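Local coordinates for DNA photolyase (Agrobacterium tumefaciens, PDB 4U63), which probably repairs cyclobutane pyrimidine dimers in ultraviolet-damaged DNA with light, using a flavin cofactor and a methenyltetrahydrofolate antenna, at residues Q70-H75 with T390-D395; D221-G226 with L260-A265. All coordinates share one frame; numbering follows the deposited sequence.

Following the chain from the N terminus, helix 68-87 of the N-terminal alpha/beta part comes first and supplies residues 70-75. Residues 221-226 follow, where helix 219-222 gives way to a loop before helix 227-238; contact 2 pairs them with residues 260-265, closing a short loop that holds 33 residues. Contact 1 closes only at residues 390-395, between helices 380-390 and 398-407, so contact 2 is nested inside its much longer loop. The two touch: Trp73 packs on Pro262 and His263, and Asp393 probably hydrogen-bonds Ser261. Together they tie the N-terminal part and the intervening chain to the helical FAD-binding part, beside the flavin cofactor.

Contact 1 of 2, residues Q70-H75 with T390-D395; sequences QEWWLH and TLVDAD. With FAD (flavin-adenine dinucleotide), chain C.
A single amide nitrogen, NE2 of Gln70, serves two backbone carbonyls of the loop 390-395 with both of its hydrogens. Gln70 NE2 lies 3.0 Å from Val392 O and 2.9 Å from Ala394 O. Both bonds are nearly straight, at 168° and 170°. Both acceptor oxygens lie close to the plane of the Gln70 amide, but NE2 sits on a lone pair of Ala394 O and well above the carbonyl plane of Val392 O. Glutamine suits this place because its long chain, with CG turned away from the backbone N (chi1 -152°), carries a two-hydrogen donor into the loop, while OE1 accepts from Leu66 N and fixes the amide's rotation. A water bridges Gln70 N and Leu391 O, adding a link near the start of the turn.

Beside this polar grip, Val392 CB approaches CE3 of Trp73 at 3.7 Å, the two side chains crossing at about a right angle. Valine, branched at CB, puts CB and both methyls close to the CE3 rim of the indole, whose NE1 hydrogen-bonds Glu268.

The grip probably steadies the type I turn Leu391-Ala394, which presents its polar backbone to the flavin: FAD N3 donates to Asp393 O at 2.8 Å, and Asp395 N donates to FAD O4 at 3.0 Å. Asp393 OD2 accepts from Ser261 OG and forms a salt bridge with Arg365. Thr390 O, just before the turn, bonds the antenna folate. A loop reading the N3-H and C4=O edge of the isoalloxazine in this way belongs to the FAD site of the photolyase fold.

Contact 2 of 2, residues D221-G226 with L260-A265; sequences DIWTPG and LSPHLA. With FAD (flavin-adenine dinucleotide), chain C.
Packing between Trp223 and Pro262 supplies the apolar half of this contact. Pro262 CG lies over one face of the indole in a CH-pi interaction, 3.8 Å from the centroid of the six-membered ring of Trp223 and 25° off its normal. The closest approach is off-centre, Pro262 CG to Trp223 CZ3 at 3.4 Å, and the two side chains cross at about a right angle. Ile222 CG2 covers the opposite face of the same indole, so the ring is sandwiched between aliphatic groups. Tryptophan suits the site by offering a broad flat surface, while proline brings a rigid ring with C-H groups to lay against it. The indole NE1 bonds to His357 O, which helps set the ring's rotation.

The polar half centres on His263. With CG anti to its carbonyl carbon (chi1 -64°), the far end of the imidazole is brought up to the loop, and Thr224 O meets it at the edge, 3.3 Å from CE1 of His263. A water joins the segments, accepting from Thr224 N at 2.9 Å and lying 2.7 Å from His263 NE2. The other ring nitrogen, ND1, bonds to Glu268, so histidine fits by using both nitrogens. Gly226, at the N-cap of helix 227-238, has a positive phi (119°), with psi near 180°, a conformation readily taken by glycine.

Contacts to the cofactor fall on another side of helix 261-265. Ser261 N makes a weak hydrogen bond to FAD O2P at 3.1 Å, and Leu264 CD1 approaches the ribose hydroxyl O2B. A backbone N-H near the N-terminal end of a helix meeting a phosphate oxygen is a familiar feature of phosphate binding, here in the FAD pocket of a photolyase.

Contact 1 of 2, residues Q70-H75 with T390-D395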
ATOM      1  N   GLN A  70      -9.748   0.289  -0.241  1.00 20.98           N
ATOM      2  CA  GLN A  70      -9.143   0.015  -1.537  1.00 22.34           C
ATOM      3  C   GLN A  70     -10.189  -0.231  -2.643  1.00 23.06           C
ATOM      4  O   GLN A  70      -9.903  -0.027  -3.826  1.00 25.27           O
ATOM      5  CB  GLN A  70      -8.167  -1.147  -1.421  1.00 24.26           C
ATOM      6  CG  GLN A  70      -7.061  -1.084  -2.442  1.00 26.82           C
ATOM      7  CD  GLN A  70      -5.856  -1.881  -2.003  1.00 27.78           C
ATOM      8  OE1 GLN A  70      -5.889  -3.105  -2.012  1.00 29.84           O
ATOM      9  NE2 GLN A  70      -4.792  -1.192  -1.604  1.00 22.25           N
ATOM     10  N   GLU A  71     -11.389  -0.671  -2.259  1.00 21.75           N
ATOM     11  CA  GLU A  71     -12.507  -0.771  -3.211  1.00 22.44           C
ATOM     12  C   GLU A  71     -12.947   0.620  -3.677  1.00 23.36           C
ATOM     13  O   GLU A  71     -13.224   0.822  -4.860  1.00 24.23           O
ATOM     14  CB  GLU A  71     -13.683  -1.531  -2.601  1.00 22.86           C
ATOM     15  CG  GLU A  71     -13.430  -3.023  -2.476  1.00 24.62           C
ATOM     16  CD  GLU A  71     -14.566  -3.768  -1.819  1.00 30.30           C
ATOM     17  OE1 GLU A  71     -15.365  -3.154  -1.088  1.00 34.33           O
ATOM     18  OE2 GLU A  71     -14.661  -4.987  -2.027  1.00 35.46           O
ATOM     19  N   TRP A  72     -13.002   1.576  -2.748  1.00 22.27           N
ATOM     20  CA  TRP A  72     -13.234   2.974  -3.112  1.00 22.00           C
ATOM     21  C   TRP A  72     -12.172   3.423  -4.103  1.00 21.37           C
ATOM     22  O   TRP A  72     -12.494   4.024  -5.129  1.00 23.29           O
ATOM     23  CB  TRP A  72     -13.213   3.875  -1.878  1.00 22.42           C
ATOM     24  CG  TRP A  72     -13.388   5.325  -2.161  1.00 22.17           C
ATOM     25  CD1 TRP A  72     -14.557   6.011  -2.162  1.00 24.59           C
ATOM     26  CD2 TRP A  72     -12.359   6.279  -2.470  1.00 22.82           C
ATOM     27  NE1 TRP A  72     -14.330   7.327  -2.458  1.00 24.61           N
ATOM     28  CE2 TRP A  72     -12.990   7.526  -2.650  1.00 21.89           C
ATOM     29  CE3 TRP A  72     -10.969   6.200  -2.613  1.00 22.31           C
ATOM     30  CZ2 TRP A  72     -12.283   8.688  -2.968  1.00 22.22           C
ATOM     31  CZ3 TRP A  72     -10.259   7.361  -2.933  1.00 22.24           C
ATOM     32  CH2 TRP A  72     -10.920   8.587  -3.104  1.00 22.19           C
ATOM     33  N   TRP A  73     -10.914   3.117  -3.791  1.00 20.68           N
ATOM     34  CA  TRP A  73      -9.793   3.460  -4.660  1.00 20.43           C
ATOM     35  C   TRP A  73      -9.955   2.828  -6.049  1.00 20.15           C
ATOM     36  O   TRP A  73      -9.810   3.506  -7.082  1.00 22.08           O
ATOM     37  CB  TRP A  73      -8.454   3.033  -4.039  1.00 20.18           C
ATOM     38  CG  TRP A  73      -7.310   3.639  -4.769  1.00 20.65           C
ATOM     39  CD1 TRP A  73      -6.743   3.182  -5.922  1.00 21.36           C
ATOM     40  CD2 TRP A  73      -6.623   4.850  -4.436  1.00 20.84           C
ATOM     41  NE1 TRP A  73      -5.735   4.022  -6.319  1.00 21.02           N
ATOM     42  CE2 TRP A  73      -5.636   5.053  -5.425  1.00 20.87           C
ATOM     43  CE3 TRP A  73      -6.736   5.779  -3.388  1.00 18.00           C
ATOM     44  CZ2 TRP A  73      -4.764   6.148  -5.403  1.00 21.36           C
ATOM     45  CZ3 TRP A  73      -5.862   6.863  -3.367  1.00 20.81           C
ATOM     46  CH2 TRP A  73      -4.896   7.038  -4.373  1.00 20.92           C
ATOM     47  N   LEU A  74     -10.261   1.536  -6.068  1.00 20.08           N
ATOM     48  CA  LEU A  74     -10.356   0.790  -7.319  1.00 21.40           C
ATOM     49  C   LEU A  74     -11.425   1.340  -8.242  1.00 22.97           C
ATOM     50  O   LEU A  74     -11.205   1.442  -9.441  1.00 24.49           O
ATOM     51  CB  LEU A  74     -10.622  -0.692  -7.059  1.00 22.56           C
ATOM     52  CG  LEU A  74     -10.804  -1.569  -8.310  1.00 22.93           C
ATOM     53  CD1 LEU A  74      -9.513  -1.636  -9.102  1.00 21.66           C
ATOM     54  CD2 LEU A  74     -11.270  -2.973  -7.957  1.00 23.91           C
ATOM     55  N   HIS A  75     -12.587   1.677  -7.688  1.00 23.26           N
ATOM     56  CA  HIS A  75     -13.654   2.255  -8.495  1.00 24.61           C
ATOM     57  C   HIS A  75     -13.143   3.461  -9.285  1.00 23.92           C
ATOM     58  O   HIS A  75     -13.269   3.538 -10.512  1.00 24.85           O
ATOM     59  CB  HIS A  75     -14.813   2.694  -7.614  1.00 25.81           C
ATOM     60  CG  HIS A  75     -15.914   3.354  -8.370  1.00 28.20           C
ATOM     61  ND1 HIS A  75     -17.023   2.669  -8.820  1.00 29.74           N
ATOM     62  CD2 HIS A  75     -16.073   4.637  -8.774  1.00 30.81           C
ATOM     63  CE1 HIS A  75     -17.819   3.502  -9.461  1.00 31.93           C
ATOM     64  NE2 HIS A  75     -17.266   4.703  -9.449  1.00 30.00           N
ATOM     65  N   THR A 390      -8.857  -0.750   5.829  1.00 20.47           N
ATOM     66  CA  THR A 390      -8.966   0.707   6.014  1.00 18.48           C
ATOM     67  C   THR A 390      -7.938   1.562   5.274  1.00 17.23           C
ATOM     68  O   THR A 390      -8.152   2.762   5.106  1.00 18.81           O
ATOM     69  CB  THR A 390      -8.897   1.064   7.507  1.00 19.78           C
ATOM     70  OG1 THR A 390      -7.727   0.474   8.086  1.00 20.57           O
ATOM     71  CG2 THR A 390     -10.137   0.551   8.236  1.00 20.80           C
ATOM     72  N   LEU A 391      -6.833   0.954   4.851  1.00 16.86           N
ATOM     73  CA  LEU A 391      -5.805   1.659   4.082  1.00 17.13           C
ATOM     74  C   LEU A 391      -6.090   1.643   2.597  1.00 17.42           C
ATOM     75  O   LEU A 391      -6.267   0.582   2.015  1.00 18.84           O
ATOM     76  CB  LEU A 391      -4.437   1.013   4.281  1.00 17.42           C
ATOM     77  CG  LEU A 391      -3.749   1.142   5.648  1.00 18.25           C
ATOM     78  CD1 LEU A 391      -2.535   0.217   5.711  1.00 19.46           C
ATOM     79  CD2 LEU A 391      -3.338   2.587   5.911  1.00 18.63           C
ATOM     80  N   VAL A 392      -6.111   2.827   1.972  1.00 17.72           N
ATOM     81  CA  VAL A 392      -6.127   2.883   0.510  1.00 17.46           C
ATOM     82  C   VAL A 392      -4.840   2.268  -0.086  1.00 17.25           C
ATOM     83  O   VAL A 392      -4.873   1.766  -1.207  1.00 18.73           O
ATOM     84  CB  VAL A 392      -6.387   4.293  -0.069  1.00 17.24           C
ATOM     85  CG1 VAL A 392      -7.829   4.723   0.220  1.00 18.56           C
ATOM     86  CG2 VAL A 392      -5.389   5.331   0.430  1.00 18.77           C
ATOM     87  N   ASP A 393      -3.740   2.293   0.673  1.00 18.26           N
ATOM     88  CA  ASP A 393      -2.444   1.741   0.210  1.00 17.23           C
ATOM     89  C   ASP A 393      -2.160   0.316   0.655  1.00 16.82           C
ATOM     90  O   ASP A 393      -1.032  -0.167   0.467  1.00 17.45           O
ATOM     91  CB  ASP A 393      -1.250   2.679   0.568  1.00 17.62           C
ATOM     92  CG  ASP A 393      -0.940   2.757   2.074  1.00 19.60           C
ATOM     93  OD1 ASP A 393      -1.344   1.884   2.880  1.00 20.84           O
ATOM     94  OD2 ASP A 393      -0.271   3.735   2.461  1.00 20.50           O
ATOM     95  N   ALA A 394      -3.166  -0.375   1.213  1.00 17.55           N
ATOM     96  CA  ALA A 394      -2.961  -1.732   1.704  1.00 16.74           C
ATOM     97  C   ALA A 394      -2.195  -2.561   0.686  1.00 16.63           C
ATOM     98  O   ALA A 394      -2.613  -2.685  -0.474  1.00 17.13           O
ATOM     99  CB  ALA A 394      -4.282  -2.396   2.042  1.00 17.85           C
ATOM    100  N   ASP A 395      -1.083  -3.139   1.135  1.00 18.00           N
ATOM    101  CA  ASP A 395      -0.193  -3.889   0.264  1.00 17.72           C
ATOM    102  C   ASP A 395       0.140  -5.230   0.924  1.00 16.92           C
ATOM    103  O   ASP A 395       0.480  -5.264   2.110  1.00 18.43           O
ATOM    104  CB  ASP A 395       1.059  -3.058  -0.020  1.00 18.83           C
ATOM    105  CG  ASP A 395       1.968  -3.717  -1.002  1.00 18.76           C
ATOM    106  OD1 ASP A 395       2.729  -4.615  -0.570  1.00 18.21           O
ATOM    107  OD2 ASP A 395       1.899  -3.353  -2.208  1.00 20.80           O
TER
HETATM  108  PA  FAD C1002       6.926   8.341   1.640  1.00 19.09           P
HETATM  109  O1A FAD C1002       7.644   8.692   2.902  1.00 19.28           O
HETATM  110  O2A FAD C1002       6.677   9.413   0.632  1.00 19.91           O
HETATM  111  O5B FAD C1002       7.711   7.092   1.006  1.00 19.06           O
HETATM  112  C5B FAD C1002       7.692   6.812  -0.398  1.00 15.28           C
HETATM  113  C4B FAD C1002       7.249   5.385  -0.684  1.00 18.45           C
HETATM  114  O4B FAD C1002       8.129   4.438  -0.081  1.00 20.08           O
HETATM  115  C3B FAD C1002       5.878   5.057  -0.140  1.00 19.02           C
HETATM  116  O3B FAD C1002       4.827   5.559  -0.982  1.00 19.79           O
HETATM  117  C2B FAD C1002       5.933   3.547  -0.052  1.00 18.36           C
HETATM  118  O2B FAD C1002       5.665   2.936  -1.316  1.00 18.39           O
HETATM  119  C1B FAD C1002       7.370   3.288   0.326  1.00 18.33           C
HETATM  120  N9A FAD C1002       7.588   3.109   1.778  1.00 17.95           N
HETATM  121  C8A FAD C1002       7.896   4.078   2.658  1.00 20.51           C
HETATM  122  N7A FAD C1002       8.062   3.577   3.899  1.00 18.66           N
HETATM  123  C5A FAD C1002       7.877   2.242   3.822  1.00 17.03           C
HETATM  124  C6A FAD C1002       7.902   1.130   4.776  1.00 16.38           C
HETATM  125  N6A FAD C1002       8.176   1.358   6.076  1.00 19.76           N
HETATM  126  N1A FAD C1002       7.639  -0.105   4.293  1.00 16.79           N
HETATM  127  C2A FAD C1002       7.354  -0.323   2.988  1.00 17.64           C
HETATM  128  N3A FAD C1002       7.320   0.661   2.066  1.00 17.88           N
HETATM  129  C4A FAD C1002       7.565   1.937   2.425  1.00 17.28           C
HETATM  130  N1  FAD C1002       2.997   0.837   3.201  1.00 17.23           N
HETATM  131  C2  FAD C1002       2.244   0.483   2.136  1.00 18.83           C
HETATM  132  O2  FAD C1002       2.584   0.935   1.020  1.00 20.28           O
HETATM  133  N3  FAD C1002       1.165  -0.331   2.258  1.00 17.94           N
HETATM  134  C4  FAD C1002       0.778  -0.841   3.455  1.00 18.04           C
HETATM  135  O4  FAD C1002      -0.214  -1.608   3.561  1.00 18.41           O
HETATM  136  C4X FAD C1002       1.551  -0.485   4.662  1.00 17.11           C
HETATM  137  N5  FAD C1002       1.229  -0.925   5.914  1.00 18.77           N
HETATM  138  C5X FAD C1002       1.992  -0.587   6.994  1.00 16.61           C
HETATM  139  C6  FAD C1002       1.684  -1.057   8.265  1.00 17.20           C
HETATM  140  C7  FAD C1002       2.451  -0.706   9.380  1.00 18.10           C
HETATM  141  C7M FAD C1002       2.098  -1.226  10.755  1.00 20.02           C
HETATM  142  C8  FAD C1002       3.617   0.190   9.216  1.00 17.07           C
HETATM  143  C8M FAD C1002       4.487   0.599  10.384  1.00 18.76           C
HETATM  144  C9  FAD C1002       3.926   0.658   7.967  1.00 16.18           C
HETATM  145  C9A FAD C1002       3.176   0.316   6.837  1.00 17.05           C
HETATM  146  N10 FAD C1002       3.502   0.815   5.541  1.00 18.41           N
HETATM  147  C10 FAD C1002       2.711   0.418   4.450  1.00 17.95           C
HETATM  148  C1' FAD C1002       4.685   1.649   5.296  1.00 18.36           C
HETATM  149  C2' FAD C1002       4.573   3.157   5.347  1.00 17.31           C
HETATM  150  O2' FAD C1002       4.000   3.548   6.600  1.00 19.40           O
HETATM  151  C3' FAD C1002       3.786   3.715   4.177  1.00 17.33           C
HETATM  152  O3' FAD C1002       4.329   3.265   2.939  1.00 20.03           O
HETATM  153  C4' FAD C1002       3.826   5.241   4.236  1.00 17.55           C
HETATM  154  O4' FAD C1002       3.084   5.684   5.370  1.00 19.81           O
HETATM  155  C5' FAD C1002       3.229   5.811   2.965  1.00 17.08           C
HETATM  156  O5' FAD C1002       3.234   7.247   2.968  1.00 18.77           O
HETATM  157  P   FAD C1002       4.018   8.016   1.796  1.00 17.87           P
HETATM  158  O1P FAD C1002       3.801   9.477   1.982  1.00 18.47           O
HETATM  159  O2P FAD C1002       3.624   7.464   0.455  1.00 18.83           O
HETATM  160  O3P FAD C1002       5.545   7.624   2.104  1.00 17.89           O
HETATM  161  O   HOH W   1      -8.430  -1.182   2.025  1.00 21.74           O

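Contact 2 of 2, residues D221-G226 with L260-A265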
ATOM      1  N   ASP A 221     -10.565  14.704  -0.287  1.00 27.80           N
ATOM      2  CA  ASP A 221      -9.792  15.859   0.188  1.00 30.50           C
ATOM      3  C   ASP A 221      -8.302  15.606   0.047  1.00 28.79           C
ATOM      4  O   ASP A 221      -7.512  16.547  -0.111  1.00 28.55           O
ATOM      5  CB  ASP A 221     -10.108  16.173   1.662  1.00 32.95           C
ATOM      6  CG  ASP A 221     -11.533  16.659   1.876  1.00 37.19           C
ATOM      7  OD1 ASP A 221     -12.178  17.122   0.909  1.00 35.51           O
ATOM      8  OD2 ASP A 221     -12.009  16.588   3.028  1.00 36.18           O
ATOM      9  N   ILE A 222      -7.928  14.326   0.121  1.00 26.14           N
ATOM     10  CA  ILE A 222      -6.551  13.891   0.057  1.00 26.13           C
ATOM     11  C   ILE A 222      -6.185  13.209  -1.265  1.00 26.01           C
ATOM     12  O   ILE A 222      -5.061  13.360  -1.750  1.00 23.23           O
ATOM     13  CB  ILE A 222      -6.264  12.864   1.183  1.00 25.79           C
ATOM     14  CG1 ILE A 222      -6.805  13.352   2.540  1.00 28.67           C
ATOM     15  CG2 ILE A 222      -4.778  12.544   1.263  1.00 25.15           C
ATOM     16  CD1 ILE A 222      -6.258  14.686   3.009  1.00 31.20           C
ATOM     17  N   TRP A 223      -7.120  12.454  -1.832  1.00 23.88           N
ATOM     18  CA  TRP A 223      -6.803  11.521  -2.907  1.00 23.05           C
ATOM     19  C   TRP A 223      -7.518  11.783  -4.219  1.00 22.06           C
ATOM     20  O   TRP A 223      -8.681  12.177  -4.229  1.00 22.92           O
ATOM     21  CB  TRP A 223      -7.171  10.107  -2.459  1.00 21.93           C
ATOM     22  CG  TRP A 223      -6.487   9.677  -1.213  1.00 21.46           C
ATOM     23  CD1 TRP A 223      -7.073   9.334  -0.035  1.00 21.53           C
ATOM     24  CD2 TRP A 223      -5.078   9.537  -1.019  1.00 20.61           C
ATOM     25  NE1 TRP A 223      -6.114   8.991   0.888  1.00 21.88           N
ATOM     26  CE2 TRP A 223      -4.879   9.108   0.310  1.00 21.03           C
ATOM     27  CE3 TRP A 223      -3.962   9.741  -1.839  1.00 19.43           C
ATOM     28  CZ2 TRP A 223      -3.597   8.872   0.841  1.00 21.37           C
ATOM     29  CZ3 TRP A 223      -2.700   9.514  -1.319  1.00 20.73           C
ATOM     30  CH2 TRP A 223      -2.523   9.080   0.015  1.00 21.27           C
ATOM     31  N   THR A 224      -6.797  11.526  -5.314  1.00 20.15           N
ATOM     32  CA  THR A 224      -7.349  11.514  -6.675  1.00 21.86           C
ATOM     33  C   THR A 224      -6.827  10.233  -7.327  1.00 22.23           C
ATOM     34  O   THR A 224      -5.756  10.228  -7.940  1.00 22.64           O
ATOM     35  CB  THR A 224      -6.907  12.763  -7.461  1.00 25.05           C
ATOM     36  OG1 THR A 224      -7.352  13.925  -6.766  1.00 26.28           O
ATOM     37  CG2 THR A 224      -7.486  12.794  -8.877  1.00 26.28           C
ATOM     38  N   PRO A 225      -7.563   9.123  -7.171  1.00 20.63           N
ATOM     39  CA  PRO A 225      -7.055   7.862  -7.711  1.00 21.78           C
ATOM     40  C   PRO A 225      -6.859   7.878  -9.222  1.00 21.85           C
ATOM     41  O   PRO A 225      -7.596   8.543  -9.943  1.00 23.26           O
ATOM     42  CB  PRO A 225      -8.144   6.859  -7.317  1.00 20.98           C
ATOM     43  CG  PRO A 225      -8.699   7.422  -6.071  1.00 21.39           C
ATOM     44  CD  PRO A 225      -8.775   8.895  -6.368  1.00 22.11           C
ATOM     45  N   GLY A 226      -5.837   7.155  -9.663  1.00 20.35           N
ATOM     46  CA  GLY A 226      -5.540   6.994 -11.069  1.00 18.21           C
ATOM     47  C   GLY A 226      -4.180   7.538 -11.432  1.00 20.91           C
ATOM     48  O   GLY A 226      -3.508   8.165 -10.615  1.00 23.65           O
ATOM     49  N   LEU A 260       2.492   8.933  -2.188  1.00 18.37           N
ATOM     50  CA  LEU A 260       2.453   8.112  -3.381  1.00 17.90           C
ATOM     51  C   LEU A 260       1.986   6.678  -3.096  1.00 17.90           C
ATOM     52  O   LEU A 260       1.675   5.936  -4.038  1.00 18.69           O
ATOM     53  CB  LEU A 260       3.833   8.080  -4.037  1.00 18.41           C
ATOM     54  CG  LEU A 260       4.189   9.350  -4.822  1.00 18.72           C
ATOM     55  CD1 LEU A 260       5.673   9.331  -5.172  1.00 19.98           C
ATOM     56  CD2 LEU A 260       3.344   9.491  -6.086  1.00 20.34           C
ATOM     57  N   SER A 261       1.924   6.286  -1.818  1.00 17.94           N
ATOM     58  CA  SER A 261       1.757   4.855  -1.484  1.00 17.52           C
ATOM     59  C   SER A 261       0.565   4.154  -2.163  1.00 17.45           C
ATOM     60  O   SER A 261       0.745   3.056  -2.687  1.00 18.05           O
ATOM     61  CB  SER A 261       1.751   4.604   0.039  1.00 17.03           C
ATOM     62  OG  SER A 261       0.736   5.335   0.707  1.00 18.40           O
ATOM     63  N   PRO A 262      -0.644   4.773  -2.173  1.00 17.46           N
ATOM     64  CA  PRO A 262      -1.738   4.036  -2.823  1.00 19.50           C
ATOM     65  C   PRO A 262      -1.635   4.004  -4.344  1.00 18.18           C
ATOM     66  O   PRO A 262      -2.147   3.083  -4.978  1.00 20.51           O
ATOM     67  CB  PRO A 262      -2.985   4.801  -2.384  1.00 18.89           C
ATOM     68  CG  PRO A 262      -2.496   6.190  -2.205  1.00 18.46           C
ATOM     69  CD  PRO A 262      -1.121   6.059  -1.625  1.00 18.54           C
ATOM     70  N   HIS A 263      -0.969   5.004  -4.919  1.00 17.24           N
ATOM     71  CA  HIS A 263      -0.705   5.018  -6.353  1.00 18.87           C
ATOM     72  C   HIS A 263       0.281   3.907  -6.726  1.00 18.26           C
ATOM     73  O   HIS A 263       0.097   3.238  -7.726  1.00 20.05           O
ATOM     74  CB  HIS A 263      -0.189   6.388  -6.797  1.00 18.26           C
ATOM     75  CG  HIS A 263      -1.185   7.486  -6.616  1.00 19.50           C
ATOM     76  ND1 HIS A 263      -2.302   7.601  -7.406  1.00 19.36           N
ATOM     77  CD2 HIS A 263      -1.236   8.516  -5.738  1.00 20.51           C
ATOM     78  CE1 HIS A 263      -2.998   8.660  -7.030  1.00 19.87           C
ATOM     79  NE2 HIS A 263      -2.371   9.231  -6.019  1.00 20.16           N
ATOM     80  N   LEU A 264       1.308   3.723  -5.903  1.00 18.67           N
ATOM     81  CA  LEU A 264       2.286   2.638  -6.092  1.00 17.94           C
ATOM     82  C   LEU A 264       1.628   1.277  -5.901  1.00 18.13           C
ATOM     83  O   LEU A 264       1.850   0.358  -6.694  1.00 21.12           O
ATOM     84  CB  LEU A 264       3.488   2.808  -5.144  1.00 17.49           C
ATOM     85  CG  LEU A 264       4.530   3.842  -5.582  1.00 18.69           C
ATOM     86  CD1 LEU A 264       5.437   4.230  -4.427  1.00 19.34           C
ATOM     87  CD2 LEU A 264       5.363   3.329  -6.747  1.00 18.69           C
ATOM     88  N   ALA A 265       0.799   1.161  -4.872  1.00 18.37           N
ATOM     89  CA  ALA A 265       0.083  -0.091  -4.580  1.00 19.03           C
ATOM     90  C   ALA A 265      -0.837  -0.512  -5.727  1.00 19.88           C
ATOM     91  O   ALA A 265      -0.928  -1.691  -6.061  1.00 22.47           O
ATOM     92  CB  ALA A 265      -0.727   0.066  -3.307  1.00 19.41           C
TER
HETATM   93  PA  FAD C1002       6.926   8.341   1.640  1.00 19.09           P
HETATM   94  O1A FAD C1002       7.644   8.692   2.902  1.00 19.28           O
HETATM   95  O2A FAD C1002       6.677   9.413   0.632  1.00 19.91           O
HETATM   96  O5B FAD C1002       7.711   7.092   1.006  1.00 19.06           O
HETATM   97  C5B FAD C1002       7.692   6.812  -0.398  1.00 15.28           C
HETATM   98  C4B FAD C1002       7.249   5.385  -0.684  1.00 18.45           C
HETATM   99  O4B FAD C1002       8.129   4.438  -0.081  1.00 20.08           O
HETATM  100  C3B FAD C1002       5.878   5.057  -0.140  1.00 19.02           C
HETATM  101  O3B FAD C1002       4.827   5.559  -0.982  1.00 19.79           O
HETATM  102  C2B FAD C1002       5.933   3.547  -0.052  1.00 18.36           C
HETATM  103  O2B FAD C1002       5.665   2.936  -1.316  1.00 18.39           O
HETATM  104  C1B FAD C1002       7.370   3.288   0.326  1.00 18.33           C
HETATM  105  N9A FAD C1002       7.588   3.109   1.778  1.00 17.95           N
HETATM  106  C8A FAD C1002       7.896   4.078   2.658  1.00 20.51           C
HETATM  107  N7A FAD C1002       8.062   3.577   3.899  1.00 18.66           N
HETATM  108  C5A FAD C1002       7.877   2.242   3.822  1.00 17.03           C
HETATM  109  C6A FAD C1002       7.902   1.130   4.776  1.00 16.38           C
HETATM  110  N6A FAD C1002       8.176   1.358   6.076  1.00 19.76           N
HETATM  111  N1A FAD C1002       7.639  -0.105   4.293  1.00 16.79           N
HETATM  112  C2A FAD C1002       7.354  -0.323   2.988  1.00 17.64           C
HETATM  113  N3A FAD C1002       7.320   0.661   2.066  1.00 17.88           N
HETATM  114  C4A FAD C1002       7.565   1.937   2.425  1.00 17.28           C
HETATM  115  N1  FAD C1002       2.997   0.837   3.201  1.00 17.23           N
HETATM  116  C2  FAD C1002       2.244   0.483   2.136  1.00 18.83           C
HETATM  117  O2  FAD C1002       2.584   0.935   1.020  1.00 20.28           O
HETATM  118  N3  FAD C1002       1.165  -0.331   2.258  1.00 17.94           N
HETATM  119  C4  FAD C1002       0.778  -0.841   3.455  1.00 18.04           C
HETATM  120  O4  FAD C1002      -0.214  -1.608   3.561  1.00 18.41           O
HETATM  121  C4X FAD C1002       1.551  -0.485   4.662  1.00 17.11           C
HETATM  122  N5  FAD C1002       1.229  -0.925   5.914  1.00 18.77           N
HETATM  123  C5X FAD C1002       1.992  -0.587   6.994  1.00 16.61           C
HETATM  124  C6  FAD C1002       1.684  -1.057   8.265  1.00 17.20           C
HETATM  125  C7  FAD C1002       2.451  -0.706   9.380  1.00 18.10           C
HETATM  126  C7M FAD C1002       2.098  -1.226  10.755  1.00 20.02           C
HETATM  127  C8  FAD C1002       3.617   0.190   9.216  1.00 17.07           C
HETATM  128  C8M FAD C1002       4.487   0.599  10.384  1.00 18.76           C
HETATM  129  C9  FAD C1002       3.926   0.658   7.967  1.00 16.18           C
HETATM  130  C9A FAD C1002       3.176   0.316   6.837  1.00 17.05           C
HETATM  131  N10 FAD C1002       3.502   0.815   5.541  1.00 18.41           N
HETATM  132  C10 FAD C1002       2.711   0.418   4.450  1.00 17.95           C
HETATM  133  C1' FAD C1002       4.685   1.649   5.296  1.00 18.36           C
HETATM  134  C2' FAD C1002       4.573   3.157   5.347  1.00 17.31           C
HETATM  135  O2' FAD C1002       4.000   3.548   6.600  1.00 19.40           O
HETATM  136  C3' FAD C1002       3.786   3.715   4.177  1.00 17.33           C
HETATM  137  O3' FAD C1002       4.329   3.265   2.939  1.00 20.03           O
HETATM  138  C4' FAD C1002       3.826   5.241   4.236  1.00 17.55           C
HETATM  139  O4' FAD C1002       3.084   5.684   5.370  1.00 19.81           O
HETATM  140  C5' FAD C1002       3.229   5.811   2.965  1.00 17.08           C
HETATM  141  O5' FAD C1002       3.234   7.247   2.968  1.00 18.77           O
HETATM  142  P   FAD C1002       4.018   8.016   1.796  1.00 17.87           P
HETATM  143  O1P FAD C1002       3.801   9.477   1.982  1.00 18.47           O
HETATM  144  O2P FAD C1002       3.624   7.464   0.455  1.00 18.83           O
HETATM  145  O3P FAD C1002       5.545   7.624   2.104  1.00 17.89           O
HETATM  146  O   HOH W   2      -3.909  11.357  -5.258  1.00 21.42           O